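Local coordinates for SusD homolog (PDB 3EHM), which probably binds mucin O-glycans as a SusD-family lipoprotein involved in the use of these glycans by the gut symbiont Bacteroides thetaiotaomicron, at residues A[80-84]-A[483-487]; A[201-206]-A[235-239]; A[214-219]-A[520-524]; A[475-479]-A[513-517]. All coordinates share one frame; numbering follows the deposited sequence.

Contact 1: A[80-84]-A[483-487]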
loop_
_atom_site.group_PDB
_atom_site.type_symbol
_atom_site.label_atom_id
_atom_site.label_comp_id
_atom_site.label_asym_id
_atom_site.label_seq_id
_atom_site.Cartn_x
_atom_site.Cartn_y
_atom_site.Cartn_z
ATOM N N ASN A 80 6.708 7.357 14.883
ATOM C CA ASN A 80 5.876 7.945 15.918
ATOM C C ASN A 80 5.313 9.293 15.492
ATOM O O ASN A 80 5.077 10.185 16.308
ATOM C CB ASN A 80 6.652 8.043 17.224
ATOM C CG ASN A 80 6.828 6.689 17.875
ATOM O OD1 ASN A 80 6.152 6.361 18.855
ATOM N ND2 ASN A 80 7.717 5.878 17.315
ATOM N N TRP A 81 5.121 9.412 14.183
ATOM C CA TRP A 81 4.521 10.581 13.557
ATOM C C TRP A 81 5.309 11.884 13.638
ATOM O O TRP A 81 4.732 12.962 13.506
ATOM C CB TRP A 81 3.117 10.794 14.139
ATOM C CG TRP A 81 2.235 9.562 14.144
ATOM C CD1 TRP A 81 2.636 8.253 14.165
ATOM C CD2 TRP A 81 0.806 9.539 14.238
ATOM N NE1 TRP A 81 1.547 7.420 14.274
ATOM C CE2 TRP A 81 0.410 8.184 14.320
ATOM C CE3 TRP A 81 -0.180 10.532 14.265
ATOM C CZ2 TRP A 81 -0.932 7.799 14.429
ATOM C CZ3 TRP A 81 -1.516 10.149 14.372
ATOM C CH2 TRP A 81 -1.876 8.792 14.452
ATOM N N ASN A 82 6.617 11.796 13.856
ATOM C CA ASN A 82 7.443 12.997 13.912
ATOM C C ASN A 82 8.060 13.134 12.522
ATOM O O ASN A 82 9.117 12.565 12.234
ATOM C CB ASN A 82 8.533 12.848 14.976
ATOM C CG ASN A 82 9.236 14.158 15.274
ATOM O OD1 ASN A 82 10.044 14.246 16.201
ATOM N ND2 ASN A 82 8.935 15.182 14.486
ATOM N N PHE A 83 7.385 13.884 11.658
ATOM C CA PHE A 83 7.832 14.061 10.284
ATOM C C PHE A 83 8.939 15.099 10.123
ATOM O O PHE A 83 8.709 16.205 9.634
ATOM C CB PHE A 83 6.633 14.412 9.398
ATOM C CG PHE A 83 5.521 13.387 9.436
ATOM C CD1 PHE A 83 5.781 12.062 9.785
ATOM C CD2 PHE A 83 4.222 13.739 9.078
ATOM C CE1 PHE A 83 4.760 11.102 9.775
ATOM C CE2 PHE A 83 3.194 12.786 9.062
ATOM C CZ PHE A 83 3.466 11.467 9.411
ATOM N N THR A 84 10.148 14.714 10.518
ATOM C CA THR A 84 11.309 15.596 10.448
ATOM C C THR A 84 11.747 15.910 9.027
ATOM O O THR A 84 11.407 15.199 8.081
ATOM C CB THR A 84 12.503 14.984 11.175
ATOM O OG1 THR A 84 12.910 13.793 10.491
ATOM C CG2 THR A 84 12.125 14.636 12.612
ATOM N N CYS A 483 -7.677 10.943 14.748
ATOM C CA CYS A 483 -6.620 10.256 14.012
ATOM C C CYS A 483 -6.009 9.042 14.703
ATOM O O CYS A 483 -5.466 9.140 15.807
ATOM C CB CYS A 483 -5.480 11.230 13.666
ATOM S SG CYS A 483 -5.865 12.439 12.365
ATOM N N ARG A 484 -6.104 7.894 14.042
ATOM C CA ARG A 484 -5.488 6.675 14.547
ATOM C C ARG A 484 -4.260 6.454 13.667
ATOM O O ARG A 484 -3.412 5.622 13.967
ATOM C CB ARG A 484 -6.449 5.488 14.464
ATOM C CG ARG A 484 -7.580 5.597 15.472
ATOM C CD ARG A 484 -8.357 4.302 15.638
ATOM N NE ARG A 484 -9.425 4.494 16.609
ATOM C CZ ARG A 484 -10.326 3.577 16.937
ATOM N NH1 ARG A 484 -10.300 2.376 16.373
ATOM N NH2 ARG A 484 -11.266 3.876 17.824
ATOM N N VAL A 485 -4.184 7.224 12.579
ATOM C CA VAL A 485 -3.057 7.186 11.640
ATOM C C VAL A 485 -2.908 8.583 11.044
ATOM O O VAL A 485 -3.857 9.359 11.045
ATOM C CB VAL A 485 -3.293 6.200 10.458
ATOM C CG1 VAL A 485 -3.724 4.847 10.983
ATOM C CG2 VAL A 485 -4.327 6.761 9.487
ATOM N N PRO A 486 -1.709 8.935 10.548
ATOM C CA PRO A 486 -1.579 10.272 9.964
ATOM C C PRO A 486 -2.411 10.295 8.677
ATOM O O PRO A 486 -2.605 9.253 8.043
ATOM C CB PRO A 486 -0.079 10.384 9.676
ATOM C CG PRO A 486 0.541 9.462 10.700
ATOM C CD PRO A 486 -0.395 8.283 10.674
ATOM N N GLU A 487 -2.918 11.463 8.300
ATOM C CA GLU A 487 -3.712 11.577 7.079
ATOM C C GLU A 487 -2.796 11.674 5.855
ATOM O O GLU A 487 -3.228 11.457 4.720
ATOM C CB GLU A 487 -4.605 12.825 7.131
ATOM C CG GLU A 487 -5.706 12.815 8.192
ATOM C CD GLU A 487 -6.799 11.792 7.923
ATOM O OE1 GLU A 487 -6.934 11.333 6.766
ATOM O OE2 GLU A 487 -7.540 11.457 8.875
#
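One face of the Trp81 indole lies against Pro486, whose CG stands 3.5 Å above the ring plane, while the carbonyl oxygens of Arg484 and Cys483 sit at its edge, near that plane. Phe83 meets the same proline with its rim: Phe83 CZ reaches Pro486 CB at 3.7 Å, and the Trp81 carbonyl lies over part of one Phe83 face. The CH-pi geometry is clear, because Pro486 CG is 3.8 Å from the centroid of the Trp81 five-membered ring and only 19° off its normal. Further out along the indole, Trp81 CZ2 comes within 3.3 Å of Arg484 O and Trp81 CH2 within 3.4 Å of Val485 N. With CG anti to the carbonyl carbon (chi1 -50°), the indole projects across to the proline, and its NE1 is hydrogen-bonded to Thr313 OG1. Losing the indole to an alanine here would probably leave the Pro486 ring without its aromatic floor and Thr313 without this N-H donor. Tyr63 adds an edge-to-face contact with Trp81, as Phe489 does with Phe83. In this buried contact Pro486 joins the loop between helices 472-475 and 495-498 to the inverse gamma turn centred on Phe83, just before Thr84 N-caps helix 85-110 of this SusD-like, helix-rich fold.

Contact 2: A[201-206]-A[235-239]; sequences VKLANS and NGGVI
Ser206 OG is held from two directions: it accepts Ile239 N at 2.9 Å, with an N-H...O angle of 161°, and gives its own proton to Lys202 O at 2.6 Å. Lys202 O also takes the helical bond from Ser206 N, the two donors arriving from opposite faces of the carbonyl plane. At the preceding residue, Asn205 ND2 bridges two loop carbonyls, reaching Asn235 O at 3.0 Å and Gly237 O at 3.1 Å. Both acceptors lie close to the Asn205 amide plane, which fixes its rotation, although ND2 stands above each carbonyl plane. In this way the first half of helix 197-215 grips the loop that follows the next helix, 220-231, in the helical SusD fold. Gly236 and Gly237 have positive phi, and a side chain on Gly236 would run into Val201 CG1. Lys202 CA adds a CA-H...O contact to Gly237 O at 3.3 Å, while the extended Lys202 side chain runs past the loop to a water that donates to Val238 O at 2.7 Å and only weakly accepts from Lys202 NZ. On the apolar side, the Leu203 and Ile239 side chains run alongside each other in the same direction, Leu203 CD1 4.2 Å from Ile239 CD1.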
loop_
_atom_site.group_PDB
_atom_site.type_symbol
_atom_site.label_atom_id
_atom_site.label_comp_id
_atom_site.label_asym_id
_atom_site.label_seq_id
_atom_site.Cartn_x
_atom_site.Cartn_y
_atom_site.Cartn_z
ATOM N N VAL A 201 -0.614 -4.411 -20.108
ATOM C CA VAL A 201 -1.877 -3.734 -20.367
ATOM C C VAL A 201 -2.849 -4.036 -19.231
ATOM O O VAL A 201 -3.541 -3.147 -18.740
ATOM C CB VAL A 201 -2.495 -4.190 -21.709
ATOM C CG1 VAL A 201 -3.933 -3.706 -21.815
ATOM C CG2 VAL A 201 -1.668 -3.638 -22.873
ATOM N N LYS A 202 -2.896 -5.294 -18.807
ATOM C CA LYS A 202 -3.781 -5.679 -17.718
ATOM C C LYS A 202 -3.408 -4.922 -16.452
ATOM O O LYS A 202 -4.280 -4.488 -15.705
ATOM C CB LYS A 202 -3.701 -7.185 -17.472
ATOM C CG LYS A 202 -4.261 -8.015 -18.620
ATOM C CD LYS A 202 -4.238 -9.492 -18.288
ATOM C CE LYS A 202 -4.918 -10.300 -19.378
ATOM N NZ LYS A 202 -5.041 -11.726 -18.982
ATOM N N LEU A 203 -2.111 -4.761 -16.210
ATOM C CA LEU A 203 -1.668 -4.036 -15.028
ATOM C C LEU A 203 -2.123 -2.587 -15.127
ATOM O O LEU A 203 -2.592 -2.011 -14.148
ATOM C CB LEU A 203 -0.144 -4.102 -14.888
ATOM C CG LEU A 203 0.468 -3.181 -13.825
ATOM C CD1 LEU A 203 -0.154 -3.465 -12.457
ATOM C CD2 LEU A 203 1.973 -3.386 -13.783
ATOM N N ALA A 204 -1.999 -2.005 -16.318
ATOM C CA ALA A 204 -2.411 -0.620 -16.537
ATOM C C ALA A 204 -3.906 -0.422 -16.286
ATOM O O ALA A 204 -4.313 0.559 -15.662
ATOM C CB ALA A 204 -2.062 -0.183 -17.968
ATOM N N ASN A 205 -4.723 -1.345 -16.787
ATOM C CA ASN A 205 -6.168 -1.254 -16.601
ATOM C C ASN A 205 -6.559 -1.528 -15.153
ATOM O O ASN A 205 -7.563 -1.013 -14.667
ATOM C CB ASN A 205 -6.905 -2.245 -17.508
ATOM C CG ASN A 205 -6.906 -1.825 -18.960
ATOM O OD1 ASN A 205 -7.021 -0.639 -19.281
ATOM N ND2 ASN A 205 -6.801 -2.803 -19.853
ATOM N N SER A 206 -5.774 -2.355 -14.471
ATOM C CA SER A 206 -6.055 -2.679 -13.077
ATOM C C SER A 206 -5.785 -1.442 -12.229
ATOM O O SER A 206 -6.514 -1.148 -11.276
ATOM C CB SER A 206 -5.175 -3.842 -12.616
ATOM O OG SER A 206 -5.411 -4.994 -13.411
ATOM N N ASN A 235 -10.301 -3.601 -24.385
ATOM C CA ASN A 235 -9.138 -2.818 -23.975
ATOM C C ASN A 235 -8.013 -3.639 -23.329
ATOM O O ASN A 235 -7.023 -3.077 -22.861
ATOM C CB ASN A 235 -9.572 -1.688 -23.032
ATOM C CG ASN A 235 -10.416 -0.631 -23.730
ATOM O OD1 ASN A 235 -11.232 0.048 -23.098
ATOM N ND2 ASN A 235 -10.217 -0.478 -25.035
ATOM N N GLY A 236 -8.160 -4.961 -23.301
ATOM C CA GLY A 236 -7.109 -5.795 -22.737
ATOM C C GLY A 236 -7.414 -6.535 -21.446
ATOM O O GLY A 236 -6.730 -7.504 -21.114
ATOM N N GLY A 237 -8.426 -6.082 -20.714
ATOM C CA GLY A 237 -8.785 -6.738 -19.467
ATOM C C GLY A 237 -7.926 -6.316 -18.289
ATOM O O GLY A 237 -6.975 -5.555 -18.448
ATOM N N VAL A 238 -8.273 -6.808 -17.101
ATOM C CA VAL A 238 -7.536 -6.498 -15.879
ATOM C C VAL A 238 -6.933 -7.777 -15.303
ATOM O O VAL A 238 -7.117 -8.858 -15.864
ATOM C CB VAL A 238 -8.457 -5.860 -14.814
ATOM C CG1 VAL A 238 -8.876 -4.465 -15.256
ATOM C CG2 VAL A 238 -9.685 -6.738 -14.593
ATOM N N ILE A 239 -6.216 -7.654 -14.190
ATOM C CA ILE A 239 -5.595 -8.813 -13.555
ATOM C C ILE A 239 -6.651 -9.597 -12.776
ATOM O O ILE A 239 -7.100 -9.163 -11.715
ATOM C CB ILE A 239 -4.456 -8.376 -12.603
ATOM C CG1 ILE A 239 -3.346 -7.691 -13.411
ATOM C CG2 ILE A 239 -3.886 -9.585 -11.875
ATOM C CD1 ILE A 239 -2.240 -7.084 -12.567
HETATM O O HOH W 1 -5.887 -12.053 -15.623
HETATM O O HOH W 2 -7.781 -10.624 -17.803
#

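Contact 3: A[214-219]-A[520-524]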
loop_
_atom_site.group_PDB
_atom_site.type_symbol
_atom_site.label_atom_id
_atom_site.label_comp_id
_atom_site.label_asym_id
_atom_site.label_seq_id
_atom_site.Cartn_x
_atom_site.Cartn_y
_atom_site.Cartn_z
ATOM N N ARG A 214 -10.993 4.724 -6.276
ATOM C CA ARG A 214 -10.457 5.679 -5.311
ATOM C C ARG A 214 -11.175 7.030 -5.371
ATOM O O ARG A 214 -11.308 7.704 -4.355
ATOM C CB ARG A 214 -8.963 5.921 -5.555
ATOM C CG ARG A 214 -8.298 6.771 -4.470
ATOM C CD ARG A 214 -7.498 5.901 -3.509
ATOM N NE ARG A 214 -6.204 5.534 -4.081
ATOM C CZ ARG A 214 -5.687 4.309 -4.061
ATOM N NH1 ARG A 214 -6.350 3.304 -3.501
ATOM N NH2 ARG A 214 -4.493 4.093 -4.593
ATOM N N VAL A 215 -11.641 7.423 -6.554
ATOM C CA VAL A 215 -12.302 8.717 -6.703
ATOM C C VAL A 215 -13.829 8.716 -6.737
ATOM O O VAL A 215 -14.437 9.783 -6.668
ATOM C CB VAL A 215 -11.835 9.442 -7.989
ATOM C CG1 VAL A 215 -10.313 9.498 -8.045
ATOM C CG2 VAL A 215 -12.393 8.733 -9.215
ATOM N N HIS A 216 -14.457 7.549 -6.818
ATOM C CA HIS A 216 -15.918 7.519 -6.917
ATOM C C HIS A 216 -16.695 8.272 -5.837
ATOM O O HIS A 216 -17.745 8.846 -6.129
ATOM C CB HIS A 216 -16.418 6.067 -7.072
ATOM C CG HIS A 216 -16.714 5.362 -5.783
ATOM N ND1 HIS A 216 -17.928 5.467 -5.140
ATOM C CD2 HIS A 216 -15.976 4.492 -5.054
ATOM C CE1 HIS A 216 -17.926 4.689 -4.072
ATOM N NE2 HIS A 216 -16.754 4.085 -3.996
ATOM N N PHE A 217 -16.190 8.304 -4.606
ATOM C CA PHE A 217 -16.891 9.023 -3.545
ATOM C C PHE A 217 -16.798 10.542 -3.712
ATOM O O PHE A 217 -17.770 11.262 -3.478
ATOM C CB PHE A 217 -16.350 8.632 -2.163
ATOM C CG PHE A 217 -16.983 7.390 -1.590
ATOM C CD1 PHE A 217 -16.198 6.315 -1.187
ATOM C CD2 PHE A 217 -18.369 7.296 -1.460
ATOM C CE1 PHE A 217 -16.781 5.156 -0.664
ATOM C CE2 PHE A 217 -18.962 6.142 -0.938
ATOM C CZ PHE A 217 -18.166 5.071 -0.540
ATOM N N ILE A 218 -15.627 11.022 -4.116
ATOM C CA ILE A 218 -15.400 12.454 -4.296
ATOM C C ILE A 218 -15.825 12.944 -5.676
ATOM O O ILE A 218 -16.331 14.058 -5.815
ATOM C CB ILE A 218 -13.905 12.805 -4.082
ATOM C CG1 ILE A 218 -13.522 12.586 -2.618
ATOM C CG2 ILE A 218 -13.636 14.260 -4.481
ATOM C CD1 ILE A 218 -14.208 13.539 -1.648
ATOM N N ASP A 219 -15.620 12.113 -6.694
ATOM C CA ASP A 219 -15.976 12.484 -8.060
ATOM C C ASP A 219 -16.483 11.273 -8.836
ATOM O O ASP A 219 -15.741 10.657 -9.604
ATOM C CB ASP A 219 -14.761 13.076 -8.777
ATOM C CG ASP A 219 -15.145 13.900 -9.994
ATOM O OD1 ASP A 219 -16.018 13.458 -10.769
ATOM O OD2 ASP A 219 -14.564 14.992 -10.178
ATOM N N TRP A 520 -7.342 14.716 -0.867
ATOM C CA TRP A 520 -8.476 14.902 -1.762
ATOM C C TRP A 520 -9.519 13.789 -1.842
ATOM O O TRP A 520 -10.718 14.075 -1.844
ATOM C CB TRP A 520 -7.959 15.207 -3.170
ATOM C CG TRP A 520 -9.044 15.362 -4.197
ATOM C CD1 TRP A 520 -10.003 16.337 -4.246
ATOM C CD2 TRP A 520 -9.282 14.508 -5.321
ATOM N NE1 TRP A 520 -10.825 16.140 -5.334
ATOM C CE2 TRP A 520 -10.405 15.024 -6.010
ATOM C CE3 TRP A 520 -8.657 13.355 -5.813
ATOM C CZ2 TRP A 520 -10.913 14.427 -7.165
ATOM C CZ3 TRP A 520 -9.166 12.758 -6.965
ATOM C CH2 TRP A 520 -10.285 13.298 -7.626
ATOM N N TRP A 521 -9.081 12.532 -1.912
ATOM C CA TRP A 521 -10.027 11.421 -2.029
ATOM C C TRP A 521 -10.726 10.934 -0.760
ATOM O O TRP A 521 -11.499 9.976 -0.813
ATOM C CB TRP A 521 -9.371 10.225 -2.739
ATOM C CG TRP A 521 -7.911 9.997 -2.427
ATOM C CD1 TRP A 521 -6.866 10.071 -3.308
ATOM C CD2 TRP A 521 -7.342 9.646 -1.161
ATOM N NE1 TRP A 521 -5.682 9.789 -2.668
ATOM C CE2 TRP A 521 -5.943 9.524 -1.350
ATOM C CE3 TRP A 521 -7.875 9.420 0.116
ATOM C CZ2 TRP A 521 -5.071 9.189 -0.306
ATOM C CZ3 TRP A 521 -7.003 9.085 1.156
ATOM C CH2 TRP A 521 -5.616 8.974 0.935
ATOM N N VAL A 522 -10.483 11.584 0.375
ATOM C CA VAL A 522 -11.134 11.150 1.607
ATOM C C VAL A 522 -12.629 11.402 1.464
ATOM O O VAL A 522 -13.049 12.530 1.216
ATOM C CB VAL A 522 -10.607 11.913 2.836
ATOM C CG1 VAL A 522 -11.386 11.487 4.085
ATOM C CG2 VAL A 522 -9.124 11.630 3.022
ATOM N N ARG A 523 -13.431 10.354 1.616
ATOM C CA ARG A 523 -14.872 10.497 1.461
ATOM C C ARG A 523 -15.529 11.262 2.598
ATOM O O ARG A 523 -15.025 11.297 3.723
ATOM C CB ARG A 523 -15.537 9.123 1.306
ATOM C CG ARG A 523 -15.580 8.259 2.561
ATOM C CD ARG A 523 -16.090 6.873 2.192
ATOM N NE ARG A 523 -16.275 5.977 3.331
ATOM C CZ ARG A 523 -17.456 5.527 3.743
ATOM N NH1 ARG A 523 -18.568 5.894 3.120
ATOM N NH2 ARG A 523 -17.524 4.681 4.762
ATOM N N SER A 524 -16.658 11.884 2.286
ATOM C CA SER A 524 -17.409 12.643 3.272
ATOM C C SER A 524 -18.085 11.683 4.237
ATOM O O SER A 524 -18.354 10.529 3.894
ATOM C CB SER A 524 -18.473 13.499 2.580
ATOM O OG SER A 524 -17.866 14.476 1.752
HETATM O O HOH W 3 -12.949 9.300 -2.931
HETATM O O HOH W 4 -17.372 11.723 -0.298
#
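Phe217, Ile218 and Arg214 meet 520-524 where helix 197-215 gives way to the turn before helix 220-231, so a C-terminal loop of the SusD-like fold packs on a helix-to-helix junction. Two contacts are CH-pi. Arg523 CD lies 3.6 Å from the Phe217 ring centroid, 24° off the normal; His216 CE1 covers the opposite face of that ring. Arg214 CG likewise sits over the five-membered ring of Trp521, 4.1 Å from its centroid. The charged ends continue to other helices: Arg523 NH1 pairs with Glu431, and Arg214 NH1 with Glu451, while Asp138 takes both Arg214 NH2 and Trp521 NE1, tying those neighbours together. Apolar packing centres on Trp520, whose CZ3 meets Val215 CG1 at 3.6 Å. The CG2 branch of Ile218, on the side of CB opposite the backbone N, approaches Trp520 NE1 at 3.5 Å, while the CG1 branch turns to the loop backbone and brings Ile218 CD1 within 3.3 Å of Val522 O. No direct hydrogen bond joins the segments; waters do so instead. One lies between Arg214 O and Trp521 O, and a second accepts Ser524 N at 2.7 Å while donating weakly to Phe217 O.

Contact 4: A[475-479]-A[513-517]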
loop_
_atom_site.group_PDB
_atom_site.type_symbol
_atom_site.label_atom_id
_atom_site.label_comp_id
_atom_site.label_asym_id
_atom_site.label_seq_id
_atom_site.Cartn_x
_atom_site.Cartn_y
_atom_site.Cartn_z
ATOM N N ARG A 475 1.687 15.471 17.322
ATOM C CA ARG A 475 2.829 15.827 16.490
ATOM C C ARG A 475 2.453 16.235 15.068
ATOM O O ARG A 475 3.225 16.923 14.398
ATOM C CB ARG A 475 3.836 14.668 16.434
ATOM C CG ARG A 475 4.440 14.312 17.776
ATOM C CD ARG A 475 5.656 13.397 17.649
ATOM N NE ARG A 475 6.230 13.129 18.967
ATOM C CZ ARG A 475 6.003 12.032 19.685
ATOM N NH1 ARG A 475 5.221 11.072 19.212
ATOM N NH2 ARG A 475 6.533 11.911 20.899
ATOM N N ILE A 476 1.281 15.817 14.598
ATOM C CA ILE A 476 0.868 16.184 13.244
ATOM C C ILE A 476 -0.285 17.175 13.234
ATOM O O ILE A 476 -0.796 17.523 12.171
ATOM C CB ILE A 476 0.445 14.956 12.413
ATOM C CG1 ILE A 476 -0.800 14.317 13.026
ATOM C CG2 ILE A 476 1.599 13.976 12.325
ATOM C CD1 ILE A 476 -1.391 13.204 12.181
ATOM N N GLY A 477 -0.694 17.620 14.418
ATOM C CA GLY A 477 -1.782 18.577 14.517
ATOM C C GLY A 477 -3.158 17.957 14.674
ATOM O O GLY A 477 -4.160 18.580 14.330
ATOM N N ALA A 478 -3.215 16.732 15.190
ATOM C CA ALA A 478 -4.489 16.042 15.392
ATOM C C ALA A 478 -4.601 15.592 16.846
ATOM O O ALA A 478 -3.667 15.767 17.627
ATOM C CB ALA A 478 -4.582 14.832 14.463
ATOM N N SER A 479 -5.744 15.014 17.211
ATOM C CA SER A 479 -5.936 14.539 18.579
ATOM C C SER A 479 -6.234 13.045 18.590
ATOM O O SER A 479 -6.571 12.460 17.560
ATOM C CB SER A 479 -7.088 15.282 19.258
ATOM O OG SER A 479 -8.318 14.609 19.043
ATOM N N ASP A 513 0.456 22.225 5.478
ATOM C CA ASP A 513 1.310 21.114 5.086
ATOM C C ASP A 513 1.753 20.369 6.339
ATOM O O ASP A 513 2.905 20.460 6.770
ATOM N N ILE A 514 0.809 19.642 6.923
ATOM C CA ILE A 514 1.048 18.856 8.126
ATOM C C ILE A 514 0.383 17.492 7.940
ATOM O O ILE A 514 -0.419 17.306 7.021
ATOM C CB ILE A 514 0.454 19.552 9.371
ATOM C CG1 ILE A 514 -1.045 19.781 9.168
ATOM C CG2 ILE A 514 1.154 20.892 9.611
ATOM C CD1 ILE A 514 -1.743 20.362 10.379
ATOM N N GLY A 515 0.711 16.550 8.816
ATOM C CA GLY A 515 0.158 15.211 8.712
ATOM C C GLY A 515 -1.329 15.057 8.972
ATOM O O GLY A 515 -1.915 14.046 8.591
ATOM N N ALA A 516 -1.949 16.046 9.609
ATOM C CA ALA A 516 -3.376 15.978 9.916
ATOM C C ALA A 516 -4.290 16.414 8.769
ATOM O O ALA A 516 -5.500 16.199 8.814
ATOM C CB ALA A 516 -3.677 16.812 11.161
ATOM N N THR A 517 -3.719 17.016 7.735
ATOM C CA THR A 517 -4.521 17.481 6.609
ATOM C C THR A 517 -5.017 16.345 5.714
ATOM O O THR A 517 -4.227 15.616 5.112
ATOM C CB THR A 517 -3.725 18.496 5.775
ATOM O OG1 THR A 517 -3.399 19.620 6.603
ATOM C CG2 THR A 517 -4.531 18.969 4.578
#
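Ile476 O faces Ala516 N at 3.2 Å, a weak hydrogen bond bent to 127° at the hydrogen, where the end of one short helix meets a type I turn running from Ile514 to Thr517. Around this carbonyl the side chains close in: Ala516 CB lies 3.1 Å from Ile476 O, and Ile514 CD1 approaches the same oxygen at 3.5 Å. Ile476 packs on the Gly515 backbone, its CB 3.7 Å from Gly515 CA. With CG1 between the backbone N and the carbonyl carbon (chi1 65°), the longer branch is carried across the Gly515 peptide, and Ile476 CD1 touches Gly515 C at 3.7 Å. Gly477 follows helix 472-475, and its positive phi (92°) and two bonds back into the last turn mark a Schellman motif; beyond it Ala478 CB meets Ala516 CB at 4.0 Å. Gly515 suits its place, since a side chain there would strike Ile476 CG2. Replacing Ile476 by an alanine would probably open a gap beside the Gly515 peptide and deprive Trp81 and Phe83, which also touch this side chain, of part of their packing. Thr517 OG1, at the end of the turn, is hydrogen-bonded to Gly512 O, and Arg488 NH1 to Ile514 O.

In the fold
Contacts 1 and 2 are buried, contacts 3 and 4 only partly so. Contacts 1 and 4 form one continuous patch, their centres about 7 Å apart, joined by a probable hydrogen bond from Glu487 N to Gly515 O at 2.8 Å; in contact 4 Ile476 packs on a glycine–alanine turn beside one weak backbone hydrogen bond. Contacts 2 and 3 both use helix 197-215, about 23 Å apart between centres, the first in its first half and the second at its end. Contact 2, on the opposite side of the chain's centre from contact 1, relies on side-chain-to-backbone hydrogen bonds, whereas contacts 1 and 3 have no direct ones and rest on aromatic packing, supplemented in contact 3 by waters.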